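Local structure of 3-deoxy-D-manno-octulosonate 8-phosphate phosphatase KdsC (Xanthomonas campestris pv. campestris, 4NAV) at the interface of chains A and B. The protein probably hydrolyses 3-deoxy-D-manno-octulosonate 8-phosphate to 3-deoxy-D-manno-octulosonate and inorganic phosphate, a magnesium-dependent step in making lipopolysaccharide. Residues are numbered along the deposited sequence; one frame, centred on the assembly and turned at random. Chains: chain A/B, Hypothetical protein XCC279.

The interface of chains A and B. Residues chain A 3, 160, 164, 173; chain B 120, 139, 141.
A:Arg160 and A:Asp164 receive B:His139 and B:Trp141 in a subunit interface of the KdsC homotetramer, where stacked flat groups help join neighbouring chains. The guanidinium of A:Arg160 lies over one face of the B:His139 imidazole with the two planes 18° apart. A:Arg160 NH2 sits 3.2 Å from the B:His139 ring centroid, a cation-pi contact made from above the ring and not through a nitrogen lone pair. The arginine leaves the backbone with CG anti to N (chi1 176°) and bends at chi2, which brings the guanidinium flat against the imidazole. A:Asp164 holds it there: A:Arg160 NE donates to A:Asp164 OD1 at 2.8 Å, nearly in the guanidinium plane and on the syn side of the carboxylate, as a salt bridge. A:Tyr3 OH meets A:Asp164 OD2 on its anti side at 3.1 Å, tilted 28° out of the carboxylate plane, so both carboxylate oxygens are engaged within chain A. The carboxylate stands at the edge of the imidazole, almost perpendicular to it. Its negative charge there and the guanidinium's positive charge over the face would probably act in opposite senses on the ionisation of B:His139. B:Trp141 slots in beside this group. The CD2 edge of the A:Tyr3 ring points at the face of its five-membered ring near NE1, edge-to-face; on the opposite face A:Val173 CG2 packs against B:Trp141 CZ2 at 3.8 Å. B:Trp141 CH2 lies 3.4 Å from A:Asp164 OD1. B:His139 NE2 points over the indole's A:Tyr3 face, towards the rim, the rings tilted and not stacked. In the fold, chain A supplies its N-terminal segment and C-terminal helices 158-169 and 173-180, chain B the loop residue B:His139 and, in the short helix 140-143 that follows, B:Trp141.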
# COMPACT_ATOMS: atom_id res chain seq x y z
N TYR A 3 -0.97 12.83 -25.19
CA TYR A 3 -1.95 12.65 -24.11
C TYR A 3 -2.80 13.89 -23.95
O TYR A 3 -2.26 15.00 -23.91
CB TYR A 3 -1.22 12.36 -22.82
CG TYR A 3 -1.98 12.62 -21.53
CD1 TYR A 3 -2.87 11.68 -20.99
CD2 TYR A 3 -1.73 13.77 -20.80
CE1 TYR A 3 -3.51 11.90 -19.77
CE2 TYR A 3 -2.37 14.01 -19.61
CZ TYR A 3 -3.26 13.08 -19.09
OH TYR A 3 -3.85 13.38 -17.87
N ARG A 160 -5.10 14.41 -9.38
CA ARG A 160 -4.31 14.91 -10.47
C ARG A 160 -5.09 14.74 -11.75
O ARG A 160 -5.14 15.65 -12.60
CB ARG A 160 -2.98 14.15 -10.59
CG ARG A 160 -2.13 14.54 -11.80
CD ARG A 160 -1.90 16.05 -11.83
NE ARG A 160 -0.86 16.41 -12.80
CZ ARG A 160 0.45 16.26 -12.61
NH1 ARG A 160 0.93 15.71 -11.49
NH2 ARG A 160 1.29 16.65 -13.57
N ASP A 164 -5.74 17.80 -14.23
CA ASP A 164 -5.33 17.82 -15.63
C ASP A 164 -6.47 18.16 -16.59
O ASP A 164 -6.30 18.99 -17.50
CB ASP A 164 -4.74 16.48 -16.00
CG ASP A 164 -3.43 16.19 -15.28
OD1 ASP A 164 -2.81 17.13 -14.73
OD2 ASP A 164 -3.00 15.02 -15.32
N VAL A 173 -2.22 24.04 -20.41
CA VAL A 173 -1.21 22.99 -20.34
C VAL A 173 0.08 23.43 -21.03
O VAL A 173 1.17 23.34 -20.45
CB VAL A 173 -1.75 21.53 -20.59
CG1 VAL A 173 -3.02 21.46 -21.38
CG2 VAL A 173 -0.72 20.62 -21.24
N LEU B 120 6.86 16.96 -13.45
CA LEU B 120 7.32 18.25 -14.00
C LEU B 120 8.62 18.84 -13.45
O LEU B 120 9.45 19.28 -14.22
CB LEU B 120 6.20 19.27 -13.82
CG LEU B 120 4.94 18.93 -14.63
CD1 LEU B 120 3.72 19.65 -14.10
CD2 LEU B 120 5.17 19.24 -16.11
N HIS B 139 4.03 10.60 -14.68
CA HIS B 139 3.01 11.43 -15.32
C HIS B 139 3.16 11.43 -16.84
O HIS B 139 4.27 11.49 -17.33
CB HIS B 139 3.09 12.86 -14.85
CG HIS B 139 1.90 13.66 -15.27
ND1 HIS B 139 0.74 13.69 -14.53
CD2 HIS B 139 1.66 14.37 -16.39
CE1 HIS B 139 -0.16 14.44 -15.16
NE2 HIS B 139 0.39 14.87 -16.29
N TRP B 141 2.79 13.61 -19.16
CA TRP B 141 3.62 14.69 -19.68
C TRP B 141 5.12 14.41 -19.67
O TRP B 141 5.84 14.98 -20.51
CB TRP B 141 3.36 16.01 -18.96
CG TRP B 141 2.04 16.52 -19.21
CD1 TRP B 141 1.32 16.40 -20.35
CD2 TRP B 141 1.24 17.26 -18.29
NE1 TRP B 141 0.10 17.02 -20.20
CE2 TRP B 141 0.02 17.55 -18.95
CE3 TRP B 141 1.43 17.71 -16.98
CZ2 TRP B 141 -1.01 18.26 -18.33
CZ3 TRP B 141 0.39 18.43 -16.36
CH2 TRP B 141 -0.81 18.69 -17.03